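Long-range contacts in 16S rRNA processing protein (Pseudomonas aeruginosa, PDB 2F1L), which probably assists the final step of 30S ribosomal subunit assembly, possibly in the head region, and is needed for efficient processing of 16S rRNA: residues Y113-L118 / D135-T140; M146-C151 / R160-T165; G166-S171 / V181-D186. All blocks are in the same frame, centred on the assembly; numbering follows the deposited sequence.

Interaction 1: Y113-L118 / D135-T140; sequences YYWHQL and DHLLET
Trp115 lays its indole across Leu137, and this overlap carries most of the contact between the short, weakly bonded helical turn 115-118 and the end of strand 130-138. CB of Leu137 stands 3.7 Å from the centroid of the five-membered ring of Trp115 and only 12° off the ring normal, a CH-pi contact made over the face rather than at the rim. The six-membered half of the ring runs on over the strand backbone: Trp115 CZ3 comes to 3.6 Å from the carbonyl O of Leu137, which lies over a ring face, while Trp115 CH2 meets the amide N of Glu139 obliquely at 3.6 Å.

Packing is tight on the inner side. Chi1 of -87° puts Leu137 CG beside the backbone N, and chi2 of 88° turns the methyl groups toward the turn. Leu137 CD2 touches both Trp115 CD1 (3.8 Å) and Leu118 CD1 (3.9 Å), and Leu137 CD1 lies 4.1 Å from Leu118 CB. The side chains of Leu118 and Leu137 meet at about a right angle, and both are buried; Leu118 also packs on Tyr164 and Ile172, and Leu137 on Met146.

The outer side is looser. The side chain of Glu139 touches the ring through CB, 3.9 Å from Trp115 CH2, and its extended chain takes the carboxylate to a salt bridge with Arg102 of the second subunit. Trp115 itself is partly exposed, near an unidentified bound molecule, and its NE1 makes a weak hydrogen bond to Asp144.

No hydrogen bond joins the two segments. The turn is therefore held on this strand of the PRC-barrel domain by apolar burial and a CH-pi contact, which are weakly directional, while the polar ends of Trp115 and Glu139 find their partners elsewhere.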
loop_
_atom_site.group_PDB
_atom_site.type_symbol
_atom_site.label_atom_id
_atom_site.label_comp_id
_atom_site.label_asym_id
_atom_site.label_seq_id
_atom_site.Cartn_x
_atom_site.Cartn_y
_atom_site.Cartn_z
ATOM N N TYR A 113 15.938 5.827 1.416
ATOM C CA TYR A 113 15.933 7.152 0.804
ATOM C C TYR A 113 15.665 8.240 1.818
ATOM O O TYR A 113 15.078 8.010 2.876
ATOM C CB TYR A 113 14.878 7.271 -0.300
ATOM C CG TYR A 113 15.132 6.336 -1.421
ATOM C CD1 TYR A 113 16.162 6.582 -2.333
ATOM C CD2 TYR A 113 14.390 5.168 -1.549
ATOM C CE1 TYR A 113 16.429 5.690 -3.376
ATOM C CE2 TYR A 113 14.647 4.264 -2.582
ATOM C CZ TYR A 113 15.660 4.535 -3.499
ATOM O OH TYR A 113 15.903 3.639 -4.516
ATOM N N TYR A 114 16.122 9.435 1.468
ATOM C CA TYR A 114 15.700 10.627 2.141
ATOM C C TYR A 114 14.502 11.144 1.405
ATOM O O TYR A 114 14.365 10.986 0.199
ATOM C CB TYR A 114 16.775 11.694 2.114
ATOM C CG TYR A 114 17.932 11.399 2.996
ATOM C CD1 TYR A 114 17.746 11.156 4.356
ATOM C CD2 TYR A 114 19.228 11.390 2.481
ATOM C CE1 TYR A 114 18.826 10.903 5.187
ATOM C CE2 TYR A 114 20.315 11.141 3.295
ATOM C CZ TYR A 114 20.111 10.896 4.646
ATOM O OH TYR A 114 21.200 10.653 5.447
ATOM N N TRP A 115 13.635 11.768 2.175
ATOM C CA TRP A 115 12.536 12.550 1.647
ATOM C C TRP A 115 12.987 13.578 0.611
ATOM O O TRP A 115 12.315 13.786 -0.404
ATOM C CB TRP A 115 11.861 13.293 2.802
ATOM C CG TRP A 115 10.779 12.562 3.475
ATOM C CD1 TRP A 115 10.500 11.206 3.433
ATOM C CD2 TRP A 115 9.799 13.150 4.316
ATOM N NE1 TRP A 115 9.379 10.933 4.193
ATOM C CE2 TRP A 115 8.939 12.108 4.758
ATOM C CE3 TRP A 115 9.555 14.470 4.743
ATOM C CZ2 TRP A 115 7.861 12.351 5.624
ATOM C CZ3 TRP A 115 8.478 14.711 5.595
ATOM C CH2 TRP A 115 7.649 13.652 6.031
ATOM N N HIS A 116 14.099 14.235 0.877
ATOM C CA HIS A 116 14.501 15.324 0.027
ATOM C C HIS A 116 15.102 14.750 -1.305
ATOM O O HIS A 116 15.066 15.421 -2.338
ATOM C CB HIS A 116 15.376 16.342 0.831
ATOM C CG HIS A 116 14.717 16.857 2.099
ATOM N ND1 HIS A 116 13.352 17.034 2.224
ATOM C CD2 HIS A 116 15.247 17.248 3.285
ATOM C CE1 HIS A 116 13.072 17.500 3.429
ATOM N NE2 HIS A 116 14.205 17.636 4.093
ATOM N N GLN A 117 15.580 13.501 -1.304
ATOM C CA GLN A 117 15.961 12.812 -2.556
ATOM C C GLN A 117 14.800 12.496 -3.533
ATOM O O GLN A 117 15.008 12.433 -4.716
ATOM C CB GLN A 117 16.648 11.500 -2.231
ATOM C CG GLN A 117 17.998 11.628 -1.592
ATOM C CD GLN A 117 18.612 10.267 -1.435
ATOM O OE1 GLN A 117 18.015 9.386 -0.816
ATOM N NE2 GLN A 117 19.774 10.059 -2.047
ATOM N N LEU A 118 13.594 12.259 -3.024
ATOM C CA LEU A 118 12.404 12.018 -3.851
ATOM C C LEU A 118 11.780 13.291 -4.464
ATOM O O LEU A 118 11.163 13.220 -5.528
ATOM C CB LEU A 118 11.355 11.262 -3.030
ATOM C CG LEU A 118 11.872 9.916 -2.476
ATOM C CD1 LEU A 118 10.827 9.298 -1.581
ATOM C CD2 LEU A 118 12.291 8.950 -3.586
ATOM N N ASP A 135 6.417 17.059 -5.016
ATOM C CA ASP A 135 6.678 18.347 -4.435
ATOM C C ASP A 135 7.238 18.142 -3.045
ATOM O O ASP A 135 8.201 18.792 -2.666
ATOM C CB ASP A 135 5.378 19.144 -4.352
ATOM C CG ASP A 135 5.590 20.531 -3.826
ATOM O OD1 ASP A 135 6.012 21.379 -4.614
ATOM O OD2 ASP A 135 5.338 20.772 -2.634
ATOM N N HIS A 136 6.605 17.260 -2.275
ATOM C CA HIS A 136 7.079 16.929 -0.925
ATOM C C HIS A 136 6.340 15.705 -0.427
ATOM O O HIS A 136 5.509 15.144 -1.155
ATOM C CB HIS A 136 6.975 18.095 0.077
ATOM C CG HIS A 136 5.581 18.579 0.338
ATOM N ND1 HIS A 136 4.905 19.412 -0.534
ATOM C CD2 HIS A 136 4.762 18.419 1.414
ATOM C CE1 HIS A 136 3.718 19.719 -0.023
ATOM N NE2 HIS A 136 3.601 19.122 1.156
ATOM N N LEU A 137 6.725 15.257 0.766
ATOM C CA LEU A 137 6.218 14.037 1.372
ATOM C C LEU A 137 5.531 14.383 2.662
ATOM O O LEU A 137 5.833 15.398 3.257
ATOM C CB LEU A 137 7.332 13.014 1.611
ATOM C CG LEU A 137 7.487 12.187 0.330
ATOM C CD1 LEU A 137 8.445 12.867 -0.575
ATOM C CD2 LEU A 137 7.946 10.789 0.588
ATOM N N LEU A 138 4.581 13.556 3.064
ATOM C CA LEU A 138 3.861 13.768 4.314
ATOM C C LEU A 138 4.025 12.572 5.213
ATOM O O LEU A 138 3.984 11.445 4.773
ATOM C CB LEU A 138 2.364 13.971 4.084
ATOM C CG LEU A 138 1.897 15.112 3.184
ATOM C CD1 LEU A 138 0.369 15.053 3.078
ATOM C CD2 LEU A 138 2.326 16.496 3.648
ATOM N N GLU A 139 4.202 12.837 6.488
ATOM C CA GLU A 139 4.175 11.813 7.496
ATOM C C GLU A 139 2.695 11.712 7.908
ATOM O O GLU A 139 2.037 12.726 8.114
ATOM C CB GLU A 139 5.118 12.265 8.599
ATOM C CG GLU A 139 5.498 11.259 9.679
ATOM C CD GLU A 139 6.218 11.958 10.827
ATOM O OE1 GLU A 139 7.011 12.883 10.528
ATOM O OE2 GLU A 139 5.961 11.622 12.007
ATOM N N THR A 140 2.182 10.494 8.012
ATOM C CA THR A 140 0.774 10.259 8.204
ATOM C C THR A 140 0.413 9.365 9.392
ATOM O O THR A 140 -0.767 9.091 9.633
ATOM C CB THR A 140 0.215 9.499 7.010
ATOM O OG1 THR A 140 0.714 8.152 7.053
ATOM C CG2 THR A 140 0.605 10.160 5.680
#

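Interaction 2: M146-C151 / R160-T165; sequences MVVKPC and RLLPYT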
loop_
_atom_site.group_PDB
_atom_site.type_symbol
_atom_site.label_atom_id
_atom_site.label_comp_id
_atom_site.label_asym_id
_atom_site.label_seq_id
_atom_site.Cartn_x
_atom_site.Cartn_y
_atom_site.Cartn_z
HETATM N N MSE A 146 3.139 10.913 -0.871
HETATM C CA MSE A 146 3.831 11.803 -1.793
HETATM C C MSE A 146 2.846 12.769 -2.376
HETATM O O MSE A 146 1.850 12.370 -2.951
HETATM C CB MSE A 146 4.444 11.013 -2.915
HETATM C CG MSE A 146 5.474 10.051 -2.445
HETATM SE SE MSE A 146 5.899 8.658 -3.825
HETATM C CE MSE A 146 4.180 7.749 -4.125
ATOM N N VAL A 147 3.131 14.054 -2.222
ATOM C CA VAL A 147 2.316 15.101 -2.826
ATOM C C VAL A 147 2.873 15.326 -4.219
ATOM O O VAL A 147 4.002 15.806 -4.373
ATOM C CB VAL A 147 2.334 16.437 -1.992
ATOM C CG1 VAL A 147 1.389 17.463 -2.585
ATOM C CG2 VAL A 147 1.923 16.180 -0.582
ATOM N N VAL A 148 2.078 14.947 -5.222
ATOM C CA VAL A 148 2.440 15.070 -6.646
ATOM C C VAL A 148 1.770 16.292 -7.272
ATOM O O VAL A 148 0.537 16.375 -7.316
ATOM C CB VAL A 148 2.041 13.811 -7.369
ATOM C CG1 VAL A 148 2.425 13.917 -8.832
ATOM C CG2 VAL A 148 2.777 12.608 -6.721
ATOM N N LYS A 149 2.577 17.273 -7.682
ATOM C CA LYS A 149 2.060 18.552 -8.221
ATOM C C LYS A 149 2.106 18.423 -9.734
ATOM O O LYS A 149 3.029 17.831 -10.271
ATOM C CB LYS A 149 2.889 19.771 -7.757
ATOM N N PRO A 150 1.127 18.988 -10.428
ATOM C CA PRO A 150 1.200 18.996 -11.890
ATOM C C PRO A 150 2.279 19.976 -12.347
ATOM O O PRO A 150 2.594 20.921 -11.623
ATOM C CB PRO A 150 -0.166 19.544 -12.312
ATOM C CG PRO A 150 -0.512 20.481 -11.208
ATOM C CD PRO A 150 -0.030 19.749 -9.930
ATOM N N CYS A 151 2.867 19.706 -13.511
ATOM C CA CYS A 151 3.762 20.627 -14.199
ATOM C C CYS A 151 3.316 20.806 -15.677
ATOM O O CYS A 151 2.380 20.150 -16.167
ATOM C CB CYS A 151 5.232 20.160 -14.077
ATOM S SG CYS A 151 5.558 18.416 -14.465
ATOM N N ARG A 160 -2.078 15.144 -6.770
ATOM C CA ARG A 160 -2.418 13.815 -6.339
ATOM C C ARG A 160 -1.635 13.393 -5.118
ATOM O O ARG A 160 -0.585 13.924 -4.826
ATOM C CB ARG A 160 -2.171 12.829 -7.474
ATOM C CG ARG A 160 -3.174 12.922 -8.589
ATOM C CD ARG A 160 -2.804 11.960 -9.662
ATOM N NE ARG A 160 -3.779 11.915 -10.750
ATOM C CZ ARG A 160 -3.819 12.809 -11.719
ATOM N NH1 ARG A 160 -2.970 13.832 -11.714
ATOM N NH2 ARG A 160 -4.711 12.701 -12.682
ATOM N N LEU A 161 -2.148 12.410 -4.408
ATOM C CA LEU A 161 -1.520 12.003 -3.168
ATOM C C LEU A 161 -1.365 10.492 -3.152
ATOM O O LEU A 161 -2.352 9.741 -2.998
ATOM C CB LEU A 161 -2.372 12.479 -2.010
ATOM C CG LEU A 161 -2.468 13.991 -1.995
ATOM C CD1 LEU A 161 -3.873 14.394 -1.599
ATOM C CD2 LEU A 161 -1.418 14.597 -1.076
ATOM N N LEU A 162 -0.129 10.053 -3.354
ATOM C CA LEU A 162 0.148 8.643 -3.574
ATOM C C LEU A 162 0.834 8.092 -2.352
ATOM O O LEU A 162 1.640 8.757 -1.753
ATOM C CB LEU A 162 1.007 8.446 -4.801
ATOM C CG LEU A 162 0.294 8.438 -6.155
ATOM C CD1 LEU A 162 -0.459 9.703 -6.410
ATOM C CD2 LEU A 162 1.339 8.220 -7.255
ATOM N N PRO A 163 0.493 6.869 -1.968
ATOM C CA PRO A 163 1.152 6.214 -0.837
ATOM C C PRO A 163 2.536 5.723 -1.226
ATOM O O PRO A 163 2.729 5.175 -2.327
ATOM C CB PRO A 163 0.232 5.043 -0.551
ATOM C CG PRO A 163 -0.307 4.679 -1.899
ATOM C CD PRO A 163 -0.512 6.002 -2.611
ATOM N N TYR A 164 3.509 5.942 -0.357
ATOM C CA TYR A 164 4.872 5.455 -0.617
ATOM C C TYR A 164 4.924 4.021 -0.115
ATOM O O TYR A 164 5.304 3.753 1.033
ATOM C CB TYR A 164 5.942 6.324 0.085
ATOM C CG TYR A 164 7.343 5.870 -0.237
ATOM C CD1 TYR A 164 7.950 6.200 -1.430
ATOM C CD2 TYR A 164 8.038 5.054 0.632
ATOM C CE1 TYR A 164 9.229 5.753 -1.747
ATOM C CE2 TYR A 164 9.286 4.592 0.328
ATOM C CZ TYR A 164 9.889 4.949 -0.864
ATOM O OH TYR A 164 11.165 4.474 -1.140
ATOM N N THR A 165 4.467 3.119 -0.961
ATOM C CA THR A 165 4.521 1.675 -0.721
ATOM C C THR A 165 4.799 1.002 -2.061
ATOM O O THR A 165 4.594 1.604 -3.115
ATOM C CB THR A 165 3.177 1.127 -0.271
ATOM O OG1 THR A 165 2.216 1.286 -1.333
ATOM C CG2 THR A 165 2.690 1.852 0.952
#
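In Met146, present as selenomethionine, CG lies anti to the carbonyl carbon (chi1 -62°), and a bend at chi3 (-60°) turns CE back to pack against Leu162 CB. The same side chain sets SE in the plane of the Tyr164 ring, at its edge and 4.0 Å from Tyr164 CD1, a Met-aromatic contact. On the other face of the sheet Val147 and Leu161 lie side by side, pointing the same way, with Val147 CG2 3.7 Å from Leu161 CD2.

Between the two faces run four backbone hydrogen bonds. Met146 N reaches Leu162 O at 2.8 Å, and Leu162 N returns to Met146 O at 3.1 Å; Val148 and Arg160 repeat the reciprocal pair, with Val147 and Leu161 between them as a non-hydrogen-bonded pair. Arg160 sends its guanidinium away from the strand pair to a salt bridge with Asp156 and a hydrogen bond to Ala185 O.

Strands 145-149 and 160-163, at 146° between their directions, form a twisted antiparallel beta hairpin of the PRC-barrel domain, with 160-163 as an outermost strand of the sheet as formed within this chain.

Interaction 3: G166-S171 / V181-D186; sequences GQCVLS and VDWDAD
Gln167 meets Asp182 through its backbone, the carbonyl O of Gln167 lying 3.9 Å from Asp182 CB. That carbonyl also accepts a hydrogen bond from Lys75, whose ammonium forms a salt bridge with Asp182 OD2, so one lysine ties both sides of the contact together.

Cys168 does more of the work. Its carbonyl O takes the only hydrogen bond between the segments, from Asp182 N at 2.8 Å, with the donor in the carbonyl plane and a nearly straight N-H...O angle of 162°. The same oxygen receives a CA-H...O contact from Val181 CA at 3.1 Å. The thiol takes another course: with SG anti to the backbone N (chi1 -179°) it comes to 3.9 Å from Trp183 CE3, approaching the indole obliquely in a sulfur-aromatic contact. Leu162 and Pro163 of the adjoining hairpin pack against both Cys168 and Trp183.

At Val169 the chain becomes a strand and pairs with Val181 as an antiparallel non-hydrogen-bonded pair, their CA atoms 4.6 Å apart. This belongs to the last beta hairpin of the PRC-barrel domain, strands 169-173 and 178-181, and the segment after Val181 continues past the strand pairing as loop towards the C terminus.

Leu170 points toward that departing chain and crosses Asp182 obliquely. Its CG lies 4.1 Å from Val181 C, against the peptide linking Val181 to Asp182, and its methyl carbons CD1 and CD2 both face Asp182 CB, each at 4.2 Å. Leu170 and Ser171 both stand opposite Arg180 in a classic beta bulge, and Ser171 OG is hydrogen-bonded to Asp46.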
loop_
_atom_site.group_PDB
_atom_site.type_symbol
_atom_site.label_atom_id
_atom_site.label_comp_id
_atom_site.label_asym_id
_atom_site.label_seq_id
_atom_site.Cartn_x
_atom_site.Cartn_y
_atom_site.Cartn_z
ATOM N N GLY A 166 5.205 -0.255 -2.012
ATOM C CA GLY A 166 5.506 -1.038 -3.211
ATOM C C GLY A 166 4.293 -1.424 -4.051
ATOM O O GLY A 166 4.439 -1.727 -5.232
ATOM N N GLN A 167 3.097 -1.438 -3.458
ATOM C CA GLN A 167 1.923 -1.636 -4.253
ATOM C C GLN A 167 1.781 -0.492 -5.235
ATOM O O GLN A 167 1.133 -0.642 -6.313
ATOM C CB GLN A 167 0.674 -1.729 -3.358
ATOM C CG GLN A 167 -0.590 -2.092 -4.127
ATOM C CD GLN A 167 -1.800 -2.373 -3.256
ATOM O OE1 GLN A 167 -2.885 -2.572 -3.789
ATOM N NE2 GLN A 167 -1.631 -2.412 -1.938
ATOM N N CYS A 168 2.364 0.653 -4.849
ATOM C CA CYS A 168 2.292 1.881 -5.630
ATOM C C CYS A 168 3.595 2.244 -6.369
ATOM O O CYS A 168 3.607 2.484 -7.599
ATOM C CB CYS A 168 1.901 3.048 -4.742
ATOM S SG CYS A 168 1.781 4.591 -5.694
ATOM N N VAL A 169 4.687 2.314 -5.616
ATOM C CA VAL A 169 5.977 2.730 -6.193
ATOM C C VAL A 169 6.650 1.512 -6.763
ATOM O O VAL A 169 7.044 0.624 -6.019
ATOM C CB VAL A 169 6.908 3.385 -5.144
ATOM C CG1 VAL A 169 8.276 3.750 -5.790
ATOM C CG2 VAL A 169 6.258 4.611 -4.588
ATOM N N LEU A 170 6.807 1.459 -8.071
ATOM C CA LEU A 170 7.411 0.259 -8.677
ATOM C C LEU A 170 8.938 0.360 -8.816
ATOM O O LEU A 170 9.648 -0.640 -8.642
ATOM C CB LEU A 170 6.795 0.001 -10.059
ATOM C CG LEU A 170 5.267 -0.034 -10.092
ATOM C CD1 LEU A 170 4.788 -0.520 -11.396
ATOM C CD2 LEU A 170 4.751 -0.928 -8.985
ATOM N N SER A 171 9.416 1.544 -9.192
ATOM C CA SER A 171 10.819 1.732 -9.533
ATOM C C SER A 171 11.153 3.193 -9.306
ATOM O O SER A 171 10.366 4.057 -9.639
ATOM C CB SER A 171 11.073 1.415 -11.022
ATOM O OG SER A 171 10.644 0.113 -11.396
ATOM N N VAL A 181 5.153 4.306 -11.201
ATOM C CA VAL A 181 4.117 3.997 -10.228
ATOM C C VAL A 181 2.968 3.292 -10.865
ATOM O O VAL A 181 2.780 3.351 -12.084
ATOM C CB VAL A 181 3.562 5.231 -9.511
ATOM C CG1 VAL A 181 4.710 5.974 -8.825
ATOM C CG2 VAL A 181 2.825 6.133 -10.475
ATOM N N ASP A 182 2.242 2.559 -10.019
ATOM C CA ASP A 182 0.993 1.966 -10.406
ATOM C C ASP A 182 -0.047 2.706 -9.636
ATOM O O ASP A 182 -0.090 2.630 -8.407
ATOM C CB ASP A 182 0.953 0.476 -10.076
ATOM C CG ASP A 182 -0.300 -0.192 -10.580
ATOM O OD1 ASP A 182 -0.909 0.286 -11.561
ATOM O OD2 ASP A 182 -0.634 -1.249 -10.031
ATOM N N TRP A 183 -0.825 3.477 -10.366
ATOM C CA TRP A 183 -1.809 4.382 -9.795
ATOM C C TRP A 183 -2.829 4.750 -10.863
ATOM O O TRP A 183 -2.482 4.955 -12.011
ATOM C CB TRP A 183 -1.152 5.653 -9.236
ATOM C CG TRP A 183 -2.060 6.381 -8.284
ATOM C CD1 TRP A 183 -2.729 7.533 -8.516
ATOM C CD2 TRP A 183 -2.435 5.953 -6.969
ATOM N NE1 TRP A 183 -3.473 7.867 -7.419
ATOM C CE2 TRP A 183 -3.320 6.899 -6.466
ATOM C CE3 TRP A 183 -2.087 4.858 -6.166
ATOM C CZ2 TRP A 183 -3.861 6.802 -5.205
ATOM C CZ3 TRP A 183 -2.608 4.763 -4.928
ATOM C CH2 TRP A 183 -3.490 5.735 -4.442
ATOM N N ASP A 184 -4.090 4.819 -10.461
ATOM C CA ASP A 184 -5.164 5.174 -11.361
ATOM C C ASP A 184 -5.243 6.707 -11.389
ATOM O O ASP A 184 -5.483 7.363 -10.367
ATOM C CB ASP A 184 -6.438 4.531 -10.842
ATOM C CG ASP A 184 -7.642 4.927 -11.608
ATOM O OD1 ASP A 184 -7.547 5.847 -12.454
ATOM O OD2 ASP A 184 -8.701 4.325 -11.341
ATOM N N ALA A 185 -5.006 7.291 -12.562
ATOM C CA ALA A 185 -4.984 8.735 -12.666
ATOM C C ALA A 185 -6.385 9.314 -12.472
ATOM O O ALA A 185 -6.509 10.434 -11.959
ATOM C CB ALA A 185 -4.403 9.172 -13.963
ATOM N N ASP A 186 -7.438 8.561 -12.803
ATOM C CA ASP A 186 -8.806 9.027 -12.450
ATOM C C ASP A 186 -9.022 9.098 -10.954
ATOM O O ASP A 186 -9.782 9.906 -10.502
ATOM C CB ASP A 186 -9.918 8.161 -13.033
ATOM C CG ASP A 186 -9.880 8.105 -14.540
ATOM O OD1 ASP A 186 -9.312 9.000 -15.185
ATOM O OD2 ASP A 186 -10.410 7.139 -15.089
#

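Along the chain the three contacts follow in series, neither nesting nor crossing. Interaction 1 closes the loop that holds strand 122-125 and the start of strand 130-138; interaction 2 then closes the hairpin 145-149/160-163, and interaction 3 the final hairpin, 169-173/178-181. The first two join through backbone pairing of Asp135 and His136 with Val147, and through Tyr164, which packs against Tyr113 and Leu118. Interactions 2 and 3 meet where hairpin 145-149/160-163 packs against the chain after Val181. Strand 160-163, outermost in the sheet as formed within this chain, is thus brought against the tail following strand 178-181, consistent with a sheet curling into a barrel.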